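Side-chain contacts in yersinopine synthase (Yersinia pestis, PDB 6C4M), which catalyses the NADPH-dependent reductive condensation of pyruvate with an aminobutanoate-histidine intermediate, the last step in making the metallophore yersinopine: residues A272-E277 / Q435-A440; T269-A272 / E277-S280; K63-L68 / Q200-Y205. All blocks are in the same frame, centred on the assembly; numbering follows the deposited sequence.

The three contacts differ in burial and in chemistry. Contact 1 is buried and made by apolar packing, without a hydrogen bond: a phenylalanine from the end of helix 267-274 packs on helix 425-445. Contact 2 uses the same helix 267-274, but joins it to the loop that follows, through one amide-to-amide hydrogen bond at a partly buried place. These two are neighbours, with centres 9 Å apart, and Leu-270 CD1 packs on Ala-437 CB at 4.2 Å. Contact 3 stands apart, its centre about 35 Å from that of contact 1. It is a surface stack of two tyrosines between helix 57-68 and the turn that leads into strand 203-217, in the nucleotide-binding part of the enzyme.

Contact 1: A272-E277 / Q435-A440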
loop_
_atom_site.group_PDB
_atom_site.type_symbol
_atom_site.label_atom_id
_atom_site.label_comp_id
_atom_site.label_asym_id
_atom_site.label_seq_id
_atom_site.Cartn_x
_atom_site.Cartn_y
_atom_site.Cartn_z
ATOM N N ALA A 272 -18.255 -6.945 -8.115
ATOM C CA ALA A 272 -17.633 -8.232 -8.423
ATOM C C ALA A 272 -18.525 -9.382 -7.985
ATOM O O ALA A 272 -18.613 -10.418 -8.651
ATOM C CB ALA A 272 -16.273 -8.331 -7.727
ATOM N N LEU A 273 -19.191 -9.203 -6.863
ATOM C CA LEU A 273 -20.028 -10.256 -6.307
ATOM C C LEU A 273 -21.221 -10.532 -7.211
ATOM O O LEU A 273 -21.562 -11.691 -7.476
ATOM C CB LEU A 273 -20.489 -9.831 -4.920
ATOM C CG LEU A 273 -21.713 -10.528 -4.346
ATOM C CD1 LEU A 273 -21.339 -11.979 -4.058
ATOM C CD2 LEU A 273 -22.143 -9.805 -3.096
ATOM N N PHE A 274 -21.863 -9.474 -7.691
ATOM C CA PHE A 274 -23.130 -9.608 -8.398
ATOM C C PHE A 274 -22.998 -9.653 -9.918
ATOM O O PHE A 274 -24.010 -9.901 -10.593
ATOM C CB PHE A 274 -24.066 -8.465 -8.012
ATOM C CG PHE A 274 -24.679 -8.610 -6.649
ATOM C CD1 PHE A 274 -25.511 -9.699 -6.339
ATOM C CD2 PHE A 274 -24.453 -7.657 -5.683
ATOM C CE1 PHE A 274 -26.089 -9.829 -5.065
ATOM C CE2 PHE A 274 -25.014 -7.770 -4.424
ATOM C CZ PHE A 274 -25.854 -8.866 -4.109
ATOM N N TYR A 275 -21.800 -9.403 -10.470
ATOM C CA TYR A 275 -21.507 -9.531 -11.901
ATOM C C TYR A 275 -20.433 -10.603 -12.045
ATOM O O TYR A 275 -19.247 -10.294 -12.242
ATOM C CB TYR A 275 -21.041 -8.202 -12.492
ATOM C CG TYR A 275 -22.139 -7.185 -12.615
ATOM C CD1 TYR A 275 -22.453 -6.349 -11.556
ATOM C CD2 TYR A 275 -22.899 -7.079 -13.798
ATOM C CE1 TYR A 275 -23.482 -5.401 -11.672
ATOM C CE2 TYR A 275 -23.933 -6.162 -13.902
ATOM C CZ TYR A 275 -24.207 -5.318 -12.849
ATOM O OH TYR A 275 -25.217 -4.398 -12.938
ATOM N N PRO A 276 -20.809 -11.878 -11.954
ATOM C CA PRO A 276 -19.803 -12.939 -11.801
ATOM C C PRO A 276 -18.841 -13.050 -12.945
ATOM O O PRO A 276 -17.864 -13.799 -12.825
ATOM C CB PRO A 276 -20.649 -14.209 -11.690
ATOM C CG PRO A 276 -21.918 -13.877 -12.349
ATOM C CD PRO A 276 -22.163 -12.422 -12.044
ATOM N N GLU A 277 -19.082 -12.358 -14.051
ATOM C CA GLU A 277 -18.228 -12.490 -15.216
ATOM C C GLU A 277 -17.041 -11.539 -15.199
ATOM O O GLU A 277 -16.116 -11.726 -15.993
ATOM C CB GLU A 277 -19.056 -12.272 -16.492
ATOM C CG GLU A 277 -18.851 -13.350 -17.531
ATOM C CD GLU A 277 -18.989 -14.751 -16.959
ATOM O OE1 GLU A 277 -20.039 -15.050 -16.349
ATOM O OE2 GLU A 277 -18.031 -15.546 -17.093
ATOM N N GLN A 435 -28.310 -3.827 0.057
ATOM C CA GLN A 435 -29.695 -4.153 -0.285
ATOM C C GLN A 435 -30.058 -3.650 -1.683
ATOM O O GLN A 435 -30.742 -4.345 -2.440
ATOM C CB GLN A 435 -30.643 -3.565 0.765
ATOM C CG GLN A 435 -32.030 -4.214 0.885
ATOM C CD GLN A 435 -32.016 -5.739 0.973
ATOM O OE1 GLN A 435 -31.237 -6.341 1.715
ATOM N NE2 GLN A 435 -32.880 -6.369 0.186
ATOM N N GLN A 436 -29.605 -2.450 -2.050
ATOM C CA GLN A 436 -29.900 -1.939 -3.393
ATOM C C GLN A 436 -29.236 -2.784 -4.474
ATOM O O GLN A 436 -29.860 -3.101 -5.490
ATOM C CB GLN A 436 -29.466 -0.492 -3.507
ATOM C CG GLN A 436 -29.731 0.118 -4.887
ATOM C CD GLN A 436 -29.532 1.596 -4.863
ATOM O OE1 GLN A 436 -28.400 2.071 -4.824
ATOM N NE2 GLN A 436 -30.630 2.344 -4.811
ATOM N N ALA A 437 -27.983 -3.181 -4.265
ATOM C CA ALA A 437 -27.300 -4.063 -5.212
ATOM C C ALA A 437 -27.964 -5.433 -5.290
ATOM O O ALA A 437 -28.049 -6.039 -6.369
ATOM C CB ALA A 437 -25.837 -4.226 -4.803
ATOM N N LEU A 438 -28.371 -5.979 -4.144
ATOM C CA LEU A 438 -29.072 -7.256 -4.143
ATOM C C LEU A 438 -30.392 -7.142 -4.898
ATOM O O LEU A 438 -30.745 -8.028 -5.683
ATOM C CB LEU A 438 -29.321 -7.710 -2.704
ATOM C CG LEU A 438 -30.137 -8.991 -2.533
ATOM C CD1 LEU A 438 -29.461 -10.162 -3.247
ATOM C CD2 LEU A 438 -30.416 -9.329 -1.047
ATOM N N LYS A 439 -31.144 -6.067 -4.666
ATOM C CA LYS A 439 -32.408 -5.906 -5.387
ATOM C C LYS A 439 -32.162 -5.836 -6.889
ATOM O O LYS A 439 -32.909 -6.425 -7.679
ATOM C CB LYS A 439 -33.148 -4.646 -4.925
ATOM C CG LYS A 439 -33.780 -4.738 -3.517
ATOM C CD LYS A 439 -34.585 -3.455 -3.162
ATOM C CE LYS A 439 -35.099 -3.449 -1.700
ATOM N NZ LYS A 439 -35.613 -2.095 -1.279
ATOM N N ALA A 440 -31.106 -5.131 -7.301
ATOM C CA ALA A 440 -30.817 -5.012 -8.728
ATOM C C ALA A 440 -30.445 -6.365 -9.309
ATOM O O ALA A 440 -30.884 -6.717 -10.410
ATOM C CB ALA A 440 -29.696 -3.987 -8.977
#
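Phe-274 lays its ring against helix 425-445, where it meets Ala-437 and Leu-438. It is the last residue of helix 267-274, and the chain leaves helical geometry at Tyr-275. The first torsion turns the ring outward from its own helix: CG is anti to the carbonyl carbon and beside the backbone N (chi1 -75°). The far half of the ring does most of the touching. Its CE2 reaches the methyl CB of Ala-437 at 3.7 Å. Its CZ comes to 3.6 Å from Leu-438 CA, so the ring rests on the helix backbone as well as on side chains. One branch of Leu-438 joins in, with CD1 lying 3.8 Å from Phe-274 CE1. The two side chains cross obliquely.

Both ring faces have cover. Leu-273 CD2 sits 3.8 Å above the plane of the Phe-274 ring, displaced toward the rim. On the opposite face, Ala-437 O stands over the ring centre. Ala-437 offers the ring just a methyl group, which is consistent with the close approach to the helix backbone. No hydrogen bond links the segments; the contact is made by van der Waals packing.

The tight part is confined to Phe-274, Ala-437 and Leu-438. Beyond them the chain of 272-277 turns away from the helix, and Tyr-275 is exposed. Its ring makes a cation-pi contact with Arg-444 further along helix 425-445. On that helix, Gln-436 and Lys-439 are exposed too, and the extended Lys-439 leads away from the phenylalanine.

Phe-274 is further enclosed by Phe-441 of the same helix and by Val-389 and Leu-399. Leu-273 makes a backbone hydrogen bond with Val-389, and its side chain touches Pro-400. The contact therefore brings together the end of helix 267-274, helix 425-445 and the chain around short strands 390-391 and 397-398.

Contact 2: T269-A272 / E277-S280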
loop_
_atom_site.group_PDB
_atom_site.type_symbol
_atom_site.label_atom_id
_atom_site.label_comp_id
_atom_site.label_asym_id
_atom_site.label_seq_id
_atom_site.Cartn_x
_atom_site.Cartn_y
_atom_site.Cartn_z
ATOM N N THR A 269 -16.670 -4.161 -4.520
ATOM C CA THR A 269 -16.740 -5.569 -4.149
ATOM C C THR A 269 -18.117 -6.123 -4.435
ATOM O O THR A 269 -18.244 -7.236 -4.950
ATOM C CB THR A 269 -16.397 -5.763 -2.681
ATOM O OG1 THR A 269 -15.060 -5.351 -2.453
ATOM C CG2 THR A 269 -16.494 -7.228 -2.306
ATOM N N LEU A 270 -19.155 -5.343 -4.137
ATOM C CA LEU A 270 -20.513 -5.747 -4.497
ATOM C C LEU A 270 -20.653 -5.946 -6.006
ATOM O O LEU A 270 -21.360 -6.853 -6.461
ATOM C CB LEU A 270 -21.518 -4.705 -4.003
ATOM C CG LEU A 270 -21.614 -4.512 -2.491
ATOM C CD1 LEU A 270 -22.602 -3.386 -2.183
ATOM C CD2 LEU A 270 -22.069 -5.753 -1.839
ATOM N N GLN A 271 -19.986 -5.110 -6.807
ATOM C CA GLN A 271 -20.056 -5.281 -8.256
ATOM C C GLN A 271 -19.416 -6.596 -8.694
ATOM O O GLN A 271 -19.960 -7.297 -9.557
ATOM C CB GLN A 271 -19.383 -4.097 -8.965
ATOM C CG GLN A 271 -19.541 -4.113 -10.489
ATOM C CD GLN A 271 -19.088 -2.817 -11.127
ATOM O OE1 GLN A 271 -19.610 -1.742 -10.817
ATOM N NE2 GLN A 271 -18.077 -2.902 -11.971
ATOM N N ALA A 272 -18.255 -6.945 -8.115
ATOM C CA ALA A 272 -17.633 -8.232 -8.423
ATOM C C ALA A 272 -18.525 -9.382 -7.985
ATOM O O ALA A 272 -18.613 -10.418 -8.651
ATOM C CB ALA A 272 -16.273 -8.331 -7.727
ATOM N N GLU A 277 -19.082 -12.358 -14.051
ATOM C CA GLU A 277 -18.228 -12.490 -15.216
ATOM C C GLU A 277 -17.041 -11.539 -15.199
ATOM O O GLU A 277 -16.116 -11.726 -15.993
ATOM C CB GLU A 277 -19.056 -12.272 -16.492
ATOM C CG GLU A 277 -18.851 -13.350 -17.531
ATOM C CD GLU A 277 -18.989 -14.751 -16.959
ATOM O OE1 GLU A 277 -20.039 -15.050 -16.349
ATOM O OE2 GLU A 277 -18.031 -15.546 -17.093
ATOM N N GLN A 278 -17.032 -10.546 -14.319
ATOM C CA GLN A 278 -15.868 -9.677 -14.202
ATOM C C GLN A 278 -14.627 -10.457 -13.796
ATOM O O GLN A 278 -14.693 -11.512 -13.164
ATOM C CB GLN A 278 -16.068 -8.600 -13.151
ATOM C CG GLN A 278 -17.110 -7.594 -13.478
ATOM C CD GLN A 278 -17.103 -6.441 -12.496
ATOM O OE1 GLN A 278 -17.845 -5.477 -12.687
ATOM N NE2 GLN A 278 -16.263 -6.521 -11.441
ATOM N N ARG A 279 -13.475 -9.887 -14.127
ATOM C CA ARG A 279 -12.228 -10.402 -13.595
ATOM C C ARG A 279 -12.264 -10.317 -12.073
ATOM O O ARG A 279 -12.804 -9.371 -11.491
ATOM C CB ARG A 279 -11.039 -9.628 -14.175
ATOM C CG ARG A 279 -10.990 -9.666 -15.719
ATOM C CD ARG A 279 -9.633 -10.111 -16.272
ATOM N NE ARG A 279 -9.473 -11.567 -16.226
ATOM C CZ ARG A 279 -8.308 -12.202 -16.360
ATOM N NH1 ARG A 279 -7.184 -11.517 -16.543
ATOM N NH2 ARG A 279 -8.262 -13.530 -16.298
ATOM N N SER A 280 -11.729 -11.344 -11.433
ATOM C CA SER A 280 -11.861 -11.482 -9.992
ATOM C C SER A 280 -11.244 -10.303 -9.243
ATOM O O SER A 280 -10.213 -9.762 -9.637
ATOM C CB SER A 280 -11.205 -12.788 -9.556
ATOM O OG SER A 280 -11.655 -13.866 -10.364
#
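Gln-271 and Gln-278 meet through their side-chain amides and tie helix 267-274 to the loop that follows it. The motif is a helix followed by a loop that folds back along it. The chain reverses after the helix, and Gln-278 reaches back to the last turn of the helix.

The two glutamines cross at about a right angle. Their amide planes are likewise nearly perpendicular, 83° apart, so the groups do not stack. Gln-271 has CG anti to the backbone N (chi1 -174°) and is extended beyond it. That carries its amide off the helix surface, to where the loop side chain arrives. Gln-278 is also extended beyond CG and runs straight toward the helix. It has the most surface covered by the contact.

The amides have separate roles. OE1 of Gln-278 accepts the hydrogen bond from Gln-271. The same oxygen lies 3.1 Å from Gln-271 CG, against the aliphatic part of its partner. NE2 of Gln-278 is turned the other way, over the backbone of Ala-272. It comes to 3.7 Å from Ala-272 CA and 4.1 Å from Ala-272 CB.

Ala-272 is buried, while Gln-271 is exposed, so the bond lies toward the outside. Further along the loop, Ser-280 OG is hydrogen-bonded to Lys-385 NZ, and the side chain of Ala-272 touches Gln-281. Leu-270, on another side of the helix, packs on Arg-433 and Phe-434 of helix 425-445.

The hydrogen bond from Gln-271 NE2 to Gln-278 OE1 is 2.7 Å long. The hydrogen arrives on a lone pair in the carbonyl plane, and the angle at it is 151°.

Contact 3: K63-L68 / Q200-Y205; sequences KQYLAL and QPYRAY
Tyr-65 and Tyr-202 stack face to face, and they account for nearly all the surface buried here. Their shares are almost equal. The ring planes are within 2° of parallel, and the centroids lie 3.7 Å apart. The overlap is therefore large. Tyr-202 CD2 stands 3.4 Å above the plane of the Tyr-65 ring, over its centre. In return, Tyr-65 CE1 lies over the centre of the Tyr-202 ring. The long axes of the two side chains cross at about a right angle, so the hydroxyls do not lie over one another. Tyr-65 CE2 also reaches back to Tyr-202 CB at 3.5 Å, which extends the contact beyond the ring.

Different torsions bring the rings together. Tyr-65 has CG anti to the backbone N (chi1 162°), which sends its ring off helix 57-68. Tyr-202 has its CG between the backbone N and the carbonyl carbon (chi1 52°), and this sets its ring flat against the one from the helix. Tyr-202 belongs to a type I beta turn from Gln-200 to Arg-203, just ahead of strand 203-217. Gln-200 CB lies by the other face of the Tyr-202 ring, toward its rim.

The hydroxyl of Tyr-65 is hydrogen-bonded to Thr-71 O, which fixes the far end of the ring near the start of strand 71-76. Tyr-202 is held to the same strand by a backbone hydrogen bond with Tyr-73, and its side chain touches Leu-62 of the helix.

The stack lies at the surface. The side chain of Tyr-202 is about 9 Å from that of Lys-58, which binds NADP(+). Helix 57-68 carries that lysine and follows strand 49-52, which pairs in parallel with strand 25-28. The stack joins this helix to the turn leading into strand 203-217, beside strand 71-76, in what is consistent with a Rossmann-type nucleotide-binding domain.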
loop_
_atom_site.group_PDB
_atom_site.type_symbol
_atom_site.label_atom_id
_atom_site.label_comp_id
_atom_site.label_asym_id
_atom_site.label_seq_id
_atom_site.Cartn_x
_atom_site.Cartn_y
_atom_site.Cartn_z
ATOM N N LYS A 63 -22.072 -38.462 5.679
ATOM C CA LYS A 63 -22.950 -39.427 6.325
ATOM C C LYS A 63 -22.663 -40.828 5.816
ATOM O O LYS A 63 -22.546 -41.776 6.595
ATOM C CB LYS A 63 -24.405 -39.053 6.079
ATOM C CG LYS A 63 -25.413 -39.996 6.760
ATOM C CD LYS A 63 -26.848 -39.603 6.392
ATOM C CE LYS A 63 -27.880 -40.261 7.307
ATOM N NZ LYS A 63 -29.259 -39.905 6.877
ATOM N N GLN A 64 -22.552 -40.977 4.496
ATOM C CA GLN A 64 -22.238 -42.277 3.914
ATOM C C GLN A 64 -20.867 -42.756 4.365
ATOM O O GLN A 64 -20.705 -43.902 4.796
ATOM C CB GLN A 64 -22.290 -42.187 2.388
ATOM C CG GLN A 64 -23.668 -41.919 1.842
ATOM C CD GLN A 64 -23.663 -41.681 0.346
ATOM O OE1 GLN A 64 -22.600 -41.606 -0.289
ATOM N NE2 GLN A 64 -24.847 -41.535 -0.222
ATOM N N TYR A 65 -19.855 -41.896 4.243
ATOM C CA TYR A 65 -18.514 -42.302 4.632
ATOM C C TYR A 65 -18.482 -42.808 6.075
ATOM O O TYR A 65 -17.886 -43.848 6.366
ATOM C CB TYR A 65 -17.545 -41.138 4.450
ATOM C CG TYR A 65 -16.269 -41.342 5.230
ATOM C CD1 TYR A 65 -15.199 -42.028 4.677
ATOM C CD2 TYR A 65 -16.150 -40.877 6.537
ATOM C CE1 TYR A 65 -14.036 -42.227 5.388
ATOM C CE2 TYR A 65 -14.991 -41.075 7.255
ATOM C CZ TYR A 65 -13.936 -41.748 6.672
ATOM O OH TYR A 65 -12.782 -41.946 7.392
ATOM N N LEU A 66 -19.108 -42.077 6.998
ATOM C CA LEU A 66 -18.965 -42.419 8.409
ATOM C C LEU A 66 -19.683 -43.704 8.755
ATOM O O LEU A 66 -19.232 -44.441 9.636
ATOM C CB LEU A 66 -19.494 -41.303 9.288
ATOM C CG LEU A 66 -18.686 -40.025 9.248
ATOM C CD1 LEU A 66 -19.444 -38.990 10.040
ATOM C CD2 LEU A 66 -17.288 -40.254 9.836
ATOM N N ALA A 67 -20.803 -43.985 8.089
ATOM C CA ALA A 67 -21.499 -45.243 8.324
ATOM C C ALA A 67 -20.619 -46.434 8.009
ATOM O O ALA A 67 -20.919 -47.544 8.445
ATOM C CB ALA A 67 -22.762 -45.315 7.471
ATOM N N LEU A 68 -19.560 -46.228 7.231
ATOM C CA LEU A 68 -18.600 -47.269 6.902
ATOM C C LEU A 68 -17.383 -47.225 7.814
ATOM O O LEU A 68 -16.945 -48.260 8.314
ATOM C CB LEU A 68 -18.155 -47.131 5.441
ATOM C CG LEU A 68 -17.198 -48.220 4.946
ATOM C CD1 LEU A 68 -17.882 -49.572 4.935
ATOM C CD2 LEU A 68 -16.632 -47.880 3.571
ATOM N N GLN A 200 -12.399 -33.893 0.546
ATOM C CA GLN A 200 -12.716 -35.118 1.268
ATOM C C GLN A 200 -13.279 -34.711 2.623
ATOM O O GLN A 200 -12.520 -34.224 3.471
ATOM C CB GLN A 200 -11.478 -36.001 1.438
ATOM C CG GLN A 200 -10.962 -36.634 0.146
ATOM C CD GLN A 200 -12.055 -37.357 -0.614
ATOM O OE1 GLN A 200 -12.908 -38.012 -0.012
ATOM N NE2 GLN A 200 -12.053 -37.226 -1.940
ATOM N N PRO A 201 -14.587 -34.856 2.873
ATOM C CA PRO A 201 -15.193 -34.102 3.982
ATOM C C PRO A 201 -14.809 -34.619 5.349
ATOM O O PRO A 201 -15.129 -33.959 6.343
ATOM C CB PRO A 201 -16.698 -34.235 3.717
ATOM C CG PRO A 201 -16.842 -35.513 2.985
ATOM C CD PRO A 201 -15.594 -35.650 2.142
ATOM N N TYR A 202 -14.098 -35.739 5.419
ATOM C CA TYR A 202 -13.628 -36.330 6.664
ATOM C C TYR A 202 -12.131 -36.101 6.892
ATOM O O TYR A 202 -11.550 -36.729 7.780
ATOM C CB TYR A 202 -13.935 -37.823 6.654
ATOM C CG TYR A 202 -13.431 -38.505 5.408
ATOM C CD1 TYR A 202 -12.144 -39.025 5.346
ATOM C CD2 TYR A 202 -14.234 -38.602 4.278
ATOM C CE1 TYR A 202 -11.676 -39.637 4.189
ATOM C CE2 TYR A 202 -13.775 -39.207 3.122
ATOM C CZ TYR A 202 -12.501 -39.718 3.081
ATOM O OH TYR A 202 -12.071 -40.323 1.932
ATOM N N ARG A 203 -11.506 -35.222 6.111
ATOM C CA ARG A 203 -10.086 -34.898 6.204
ATOM C C ARG A 203 -9.922 -33.390 6.235
ATOM O O ARG A 203 -10.457 -32.693 5.371
ATOM C CB ARG A 203 -9.290 -35.436 5.016
ATOM C CG ARG A 203 -9.138 -36.927 4.941
ATOM C CD ARG A 203 -8.289 -37.315 3.732
ATOM N NE ARG A 203 -8.316 -38.756 3.506
ATOM C CZ ARG A 203 -7.987 -39.352 2.362
ATOM N NH1 ARG A 203 -7.595 -38.630 1.308
ATOM N NH2 ARG A 203 -8.055 -40.682 2.274
ATOM N N ALA A 204 -9.158 -32.886 7.198
ATOM C CA ALA A 204 -8.915 -31.457 7.297
ATOM C C ALA A 204 -7.451 -31.228 7.610
ATOM O O ALA A 204 -6.707 -32.154 7.941
ATOM C CB ALA A 204 -9.789 -30.796 8.360
ATOM N N TYR A 205 -7.039 -29.974 7.498
ATOM C CA TYR A 205 -5.684 -29.621 7.873
ATOM C C TYR A 205 -5.707 -28.231 8.478
ATOM O O TYR A 205 -6.478 -27.363 8.065
ATOM C CB TYR A 205 -4.718 -29.697 6.677
ATOM C CG TYR A 205 -4.792 -28.534 5.736
ATOM C CD1 TYR A 205 -5.855 -28.399 4.860
ATOM C CD2 TYR A 205 -3.785 -27.569 5.705
ATOM C CE1 TYR A 205 -5.926 -27.319 3.970
ATOM C CE2 TYR A 205 -3.846 -26.490 4.815
ATOM C CZ TYR A 205 -4.915 -26.376 3.959
ATOM O OH TYR A 205 -4.992 -25.310 3.096
#